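Local coordinates for protein putative glutathione S-transferase (Corynebacterium glutamicum, PDB 3M1G) that probably acts as a glutathione transferase, with the thioredoxin-like and helical domains of an Omega-like, ECM4-type enzyme, at residues Ile157-Asn162 with Asp245-Pro250; Leu64-Ala69 with Arg75-Arg80. All blocks are in the same frame, centred on the assembly; numbering follows the deposited sequence.

Contact 1. Residues Ile157-Asn162 with Asp245-Pro250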
loop_
_atom_site.group_PDB
_atom_site.type_symbol
_atom_site.label_atom_id
_atom_site.label_comp_id
_atom_site.label_asym_id
_atom_site.label_seq_id
_atom_site.Cartn_x
_atom_site.Cartn_y
_atom_site.Cartn_z
ATOM N N ILE A 157 -7.232 -30.625 10.440
ATOM C CA ILE A 157 -7.515 -30.189 11.793
ATOM C C ILE A 157 -8.884 -29.535 11.870
ATOM O O ILE A 157 -9.680 -29.900 12.712
ATOM C CB ILE A 157 -6.395 -29.286 12.396
ATOM C CG1 ILE A 157 -5.161 -30.137 12.671
ATOM C CG2 ILE A 157 -6.855 -28.605 13.722
ATOM C CD1 ILE A 157 -3.910 -29.353 13.126
ATOM N N THR A 158 -9.186 -28.591 10.985
ATOM C CA THR A 158 -10.447 -27.864 11.067
ATOM C C THR A 158 -11.614 -28.735 10.593
ATOM O O THR A 158 -12.699 -28.686 11.180
ATOM C CB THR A 158 -10.408 -26.499 10.292
ATOM O OG1 THR A 158 -9.926 -26.725 8.958
ATOM C CG2 THR A 158 -9.460 -25.477 11.014
ATOM N N ILE A 159 -11.397 -29.574 9.587
ATOM C CA ILE A 159 -12.455 -30.481 9.168
ATOM C C ILE A 159 -12.791 -31.404 10.331
ATOM O O ILE A 159 -13.953 -31.597 10.687
ATOM C CB ILE A 159 -12.069 -31.295 7.901
ATOM C CG1 ILE A 159 -11.905 -30.393 6.695
ATOM C CG2 ILE A 159 -13.106 -32.329 7.571
ATOM C CD1 ILE A 159 -13.099 -29.440 6.468
ATOM N N ASP A 160 -11.770 -31.944 10.972
ATOM C CA ASP A 160 -12.006 -32.859 12.100
ATOM C C ASP A 160 -12.607 -32.156 13.324
ATOM O O ASP A 160 -13.466 -32.734 14.002
ATOM C CB ASP A 160 -10.744 -33.642 12.436
ATOM C CG ASP A 160 -10.383 -34.673 11.335
ATOM O OD1 ASP A 160 -11.220 -34.931 10.408
ATOM O OD2 ASP A 160 -9.284 -35.279 11.425
ATOM N N PHE A 161 -12.206 -30.912 13.599
ATOM C CA PHE A 161 -12.896 -30.143 14.674
ATOM C C PHE A 161 -14.423 -30.119 14.421
ATOM O O PHE A 161 -15.211 -30.264 15.356
ATOM C CB PHE A 161 -12.410 -28.688 14.805
ATOM C CG PHE A 161 -11.103 -28.487 15.513
ATOM C CD1 PHE A 161 -10.422 -29.516 16.187
ATOM C CD2 PHE A 161 -10.523 -27.222 15.487
ATOM C CE1 PHE A 161 -9.242 -29.274 16.829
ATOM C CE2 PHE A 161 -9.366 -26.962 16.146
ATOM C CZ PHE A 161 -8.701 -27.983 16.833
ATOM N N ASN A 162 -14.828 -29.878 13.177
ATOM C CA ASN A 162 -16.228 -29.862 12.785
ATOM C C ASN A 162 -16.929 -31.211 12.841
ATOM O O ASN A 162 -18.047 -31.285 13.324
ATOM C CB ASN A 162 -16.387 -29.291 11.368
ATOM C CG ASN A 162 -16.266 -27.763 11.354
ATOM O OD1 ASN A 162 -17.136 -27.075 11.911
ATOM N ND2 ASN A 162 -15.169 -27.235 10.786
ATOM N N ASP A 245 -14.959 -19.781 4.256
ATOM C CA ASP A 245 -14.738 -18.409 4.740
ATOM C C ASP A 245 -13.638 -18.372 5.807
ATOM O O ASP A 245 -12.797 -17.455 5.851
ATOM C CB ASP A 245 -16.052 -17.840 5.277
ATOM C CG ASP A 245 -17.175 -17.917 4.282
ATOM O OD1 ASP A 245 -17.081 -17.262 3.209
ATOM O OD2 ASP A 245 -18.182 -18.632 4.578
ATOM N N ILE A 246 -13.571 -19.421 6.635
ATOM C CA ILE A 246 -12.555 -19.519 7.641
ATOM C C ILE A 246 -11.147 -19.703 7.031
ATOM O O ILE A 246 -10.156 -19.301 7.644
ATOM C CB ILE A 246 -12.939 -20.629 8.603
ATOM C CG1 ILE A 246 -14.207 -20.152 9.383
ATOM C CG2 ILE A 246 -11.791 -20.990 9.539
ATOM C CD1 ILE A 246 -15.030 -21.223 9.914
ATOM N N ARG A 247 -11.069 -20.300 5.840
ATOM C CA ARG A 247 -9.825 -20.428 5.117
ATOM C C ARG A 247 -9.464 -19.162 4.312
ATOM O O ARG A 247 -8.295 -18.889 4.097
ATOM C CB ARG A 247 -9.863 -21.615 4.186
ATOM C CG ARG A 247 -9.936 -22.907 4.966
ATOM C CD ARG A 247 -9.767 -24.098 4.078
ATOM N NE ARG A 247 -10.097 -25.330 4.784
ATOM C CZ ARG A 247 -9.880 -26.560 4.320
ATOM N NH1 ARG A 247 -10.237 -27.599 5.061
ATOM N NH2 ARG A 247 -9.326 -26.767 3.128
ATOM N N LEU A 248 -10.437 -18.355 3.933
ATOM C CA LEU A 248 -10.144 -17.119 3.181
ATOM C C LEU A 248 -9.821 -15.922 4.121
ATOM O O LEU A 248 -8.864 -15.188 3.886
ATOM C CB LEU A 248 -11.281 -16.789 2.226
ATOM C CG LEU A 248 -11.184 -15.468 1.451
ATOM C CD1 LEU A 248 -9.891 -15.413 0.615
ATOM C CD2 LEU A 248 -12.434 -15.251 0.594
ATOM N N TYR A 249 -10.593 -15.771 5.195
ATOM C CA TYR A 249 -10.449 -14.664 6.126
ATOM C C TYR A 249 -9.031 -14.374 6.573
ATOM O O TYR A 249 -8.618 -13.225 6.538
ATOM C CB TYR A 249 -11.380 -14.850 7.324
ATOM C CG TYR A 249 -11.214 -13.871 8.428
ATOM C CD1 TYR A 249 -11.870 -12.653 8.411
ATOM C CD2 TYR A 249 -10.390 -14.153 9.512
ATOM C CE1 TYR A 249 -11.713 -11.756 9.450
ATOM C CE2 TYR A 249 -10.236 -13.261 10.542
ATOM C CZ TYR A 249 -10.895 -12.054 10.497
ATOM O OH TYR A 249 -10.729 -11.182 11.552
ATOM N N PRO A 250 -8.254 -15.402 6.960
ATOM C CA PRO A 250 -6.923 -15.098 7.475
ATOM C C PRO A 250 -6.003 -14.398 6.458
ATOM O O PRO A 250 -5.140 -13.618 6.870
ATOM C CB PRO A 250 -6.373 -16.480 7.862
ATOM C CG PRO A 250 -7.632 -17.280 8.223
ATOM C CD PRO A 250 -8.601 -16.826 7.144
#
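Arg247 spans the gap between two helices to lay the end of its side chain against Ile159 and Thr158. The backbones stay well apart, the nearest CA atoms being those of Thr158 and Ile246 at 9.3 Å, and between the two segments Arg247 alone makes the contacts from its side. Its chain is extended from CG to NE, with chi2 -171° and chi3 -169°, and that length carries the guanidinium across to the helix 154-163.

The van der Waals part is at Ile159, whose aliphatic CG1 and CD1 lie against the rim of the guanidinium, 3.6 Å and 3.7 Å from Arg247 NH1. CG1 is at the edge of the group, near its plane, and the two side chains cross at about a right angle.

The polar part runs through a third residue. Thr158 OG1 approaches Arg247 NH1 obliquely at 4.0 Å, too far for a bond; instead Glu243, at the start of the helix 243-253, takes a hydrogen bond between its OE2 and Thr158 OG1 and forms a salt bridge from the same oxygen to Arg247 NE. Arg247 NH1 binds a glycerol, probably from the crystallisation liquor.

The helix 154-163 follows strands 140-143 and 149-151 and closes the thioredoxin-like domain, while the helix 243-253 belongs to the all-helical C-terminal domain, so the contact lies at the interface of the two domains, as in other glutathione transferases.

Glu243, one turn before Arg247 on the same helix, joins the helices directly through Thr158 OG1 and steadies Arg247 from within its own helix. Its charge would be expected to offset that of Arg247 and to hold the guanidinium in place while the isoleucine packs against its edge, a small polar junction with an apolar border.

Contact 2. Residues Leu64-Ala69 with Arg75-Arg80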
loop_
_atom_site.group_PDB
_atom_site.type_symbol
_atom_site.label_atom_id
_atom_site.label_comp_id
_atom_site.label_asym_id
_atom_site.label_seq_id
_atom_site.Cartn_x
_atom_site.Cartn_y
_atom_site.Cartn_z
ATOM N N LEU A 64 -3.902 -27.272 21.331
ATOM C CA LEU A 64 -3.684 -26.610 20.059
ATOM C C LEU A 64 -2.537 -25.610 20.230
ATOM O O LEU A 64 -2.592 -24.729 21.083
ATOM C CB LEU A 64 -4.940 -25.888 19.576
ATOM C CG LEU A 64 -4.827 -25.098 18.273
ATOM C CD1 LEU A 64 -4.545 -26.044 17.085
ATOM C CD2 LEU A 64 -6.133 -24.262 18.054
ATOM N N VAL A 65 -1.485 -25.793 19.441
ATOM C CA VAL A 65 -0.329 -24.926 19.529
ATOM C C VAL A 65 -0.421 -24.078 18.267
ATOM O O VAL A 65 -0.413 -24.603 17.153
ATOM C CB VAL A 65 0.999 -25.690 19.591
ATOM C CG1 VAL A 65 2.231 -24.658 19.525
ATOM C CG2 VAL A 65 1.072 -26.572 20.871
ATOM N N ALA A 66 -0.594 -22.778 18.466
ATOM C CA ALA A 66 -0.865 -21.846 17.379
ATOM C C ALA A 66 0.016 -20.588 17.502
ATOM O O ALA A 66 0.807 -20.449 18.462
ATOM C CB ALA A 66 -2.367 -21.476 17.385
ATOM N N ALA A 67 -0.062 -19.698 16.519
ATOM C CA ALA A 67 0.621 -18.394 16.597
ATOM C C ALA A 67 -0.358 -17.363 16.076
ATOM O O ALA A 67 -1.002 -17.583 15.028
ATOM C CB ALA A 67 1.924 -18.389 15.736
ATOM N N ARG A 68 -0.465 -16.240 16.771
ATOM C CA ARG A 68 -1.349 -15.146 16.332
ATOM C C ARG A 68 -1.063 -14.652 14.925
ATOM O O ARG A 68 -1.977 -14.336 14.184
ATOM C CB ARG A 68 -1.245 -13.951 17.289
ATOM C CG ARG A 68 -1.771 -14.208 18.685
ATOM C CD ARG A 68 -3.316 -14.432 18.666
ATOM N NE ARG A 68 -3.816 -14.537 20.034
ATOM C CZ ARG A 68 -4.943 -15.153 20.400
ATOM N NH1 ARG A 68 -5.736 -15.757 19.503
ATOM N NH2 ARG A 68 -5.268 -15.190 21.691
ATOM N N ALA A 69 0.205 -14.606 14.543
ATOM C CA ALA A 69 0.587 -14.011 13.245
ATOM C C ALA A 69 0.294 -14.905 12.050
ATOM O O ALA A 69 0.141 -14.429 10.937
ATOM C CB ALA A 69 2.108 -13.619 13.261
ATOM N N ARG A 75 -6.867 -20.137 11.203
ATOM C CA ARG A 75 -8.037 -20.998 10.903
ATOM C C ARG A 75 -8.460 -21.904 12.084
ATOM O O ARG A 75 -9.652 -22.027 12.393
ATOM C CB ARG A 75 -7.700 -21.964 9.797
ATOM C CG ARG A 75 -7.216 -21.384 8.465
ATOM C CD ARG A 75 -6.920 -22.548 7.550
ATOM N NE ARG A 75 -6.561 -22.161 6.208
ATOM C CZ ARG A 75 -6.371 -23.043 5.221
ATOM N NH1 ARG A 75 -6.016 -22.627 4.027
ATOM N NH2 ARG A 75 -6.537 -24.353 5.429
ATOM N N THR A 76 -7.472 -22.534 12.709
ATOM C CA THR A 76 -7.712 -23.468 13.791
ATOM C C THR A 76 -8.230 -22.783 15.027
ATOM O O THR A 76 -9.112 -23.342 15.752
ATOM C CB THR A 76 -6.454 -24.372 14.121
ATOM O OG1 THR A 76 -5.431 -23.641 14.798
ATOM C CG2 THR A 76 -5.862 -24.966 12.896
ATOM N N VAL A 77 -7.730 -21.572 15.280
ATOM C CA VAL A 77 -8.169 -20.783 16.440
ATOM C C VAL A 77 -9.603 -20.298 16.275
ATOM O O VAL A 77 -10.428 -20.378 17.211
ATOM C CB VAL A 77 -7.197 -19.617 16.748
ATOM C CG1 VAL A 77 -7.697 -18.740 17.946
ATOM C CG2 VAL A 77 -5.818 -20.167 17.055
ATOM N N ILE A 78 -9.923 -19.833 15.074
ATOM C CA ILE A 78 -11.272 -19.340 14.782
ATOM C C ILE A 78 -12.273 -20.519 14.951
ATOM O O ILE A 78 -13.325 -20.357 15.543
ATOM C CB ILE A 78 -11.379 -18.814 13.320
ATOM C CG1 ILE A 78 -10.568 -17.500 13.125
ATOM C CG2 ILE A 78 -12.792 -18.594 12.943
ATOM C CD1 ILE A 78 -10.241 -17.156 11.596
ATOM N N THR A 79 -11.927 -21.681 14.399
ATOM C CA THR A 79 -12.827 -22.819 14.402
ATOM C C THR A 79 -13.034 -23.306 15.847
ATOM O O THR A 79 -14.166 -23.578 16.257
ATOM C CB THR A 79 -12.291 -23.924 13.489
ATOM O OG1 THR A 79 -12.154 -23.397 12.155
ATOM C CG2 THR A 79 -13.235 -25.141 13.471
ATOM N N ARG A 80 -11.948 -23.383 16.613
ATOM C CA ARG A 80 -12.017 -23.763 18.026
ATOM C C ARG A 80 -12.965 -22.862 18.812
ATOM O O ARG A 80 -13.788 -23.348 19.621
ATOM C CB ARG A 80 -10.629 -23.802 18.664
ATOM C CG ARG A 80 -10.558 -24.115 20.161
ATOM C CD ARG A 80 -9.139 -24.265 20.609
ATOM N NE ARG A 80 -8.943 -24.239 22.067
ATOM C CZ ARG A 80 -8.745 -23.142 22.801
ATOM N NH1 ARG A 80 -8.749 -21.923 22.266
ATOM N NH2 ARG A 80 -8.547 -23.265 24.101
#
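Leu64 reaches from its strand onto the helix with both methyls around one oxygen: CD1 and CD2 each lie 3.4 Å from Thr76 OG1. The leucine stands with CG anti to the backbone N (chi1 177°), which directs the fork at the helix, and its CD2 also comes 3.9 Å from Arg80 CD, touching the aliphatic part of that arginine. The hydroxyl it straddles is already engaged, being hydrogen-bonded to Ala73 O one turn back in the helix 71-83.

Val77 is the helix's main apolar contribution, its two methyls serving different neighbours. CG2 packs 3.7 Å from Ala66 CB and, more loosely, against Leu64 CD2. The other methyl, CG1, meets Arg68 NH1 at 3.9 Å, at the edge of the guanidinium; Arg68 starts out pointing away from the helix, and a bend at chi2 (-67°) swings its end back.

Thr76 completes the trio, its CB lying 3.9 Å from both leucine methyls. The charged end of Arg80 turns elsewhere, to a salt bridge with Glu352 and a hydrogen bond to Ile89 O.

Strand 64-66 and helix 75-80 run at 134° with their axes 9.4 Å apart, the packing of a beta-alpha-beta unit (62-66, 71-83, 90-93) in the thioredoxin-like domain; the predicted nucleophile Cys70 falls between the two segments in sequence, just before the start of the helix 71-83.

Overall arrangement
Contact 2 is fully buried and short in sequence, fixing a helix onto its own sheet within the thioredoxin-like domain; contact 1 is only partly buried and brings together segments far apart along the chain, from the closing helix of the thioredoxin-like domain and a helix of the C-terminal domain. Their centres are 10 Å apart, and the helix 71-83 links them: its sheet-facing side serves contact 2, while Thr79 touches both Thr158 and Ile246, and Arg75 packs against Arg247. The chemistry follows the setting. Between strand and helix, methyl groups do most of the work, whereas at the domain interface a charged side chain does the reaching and part of the contact stays open to solvent.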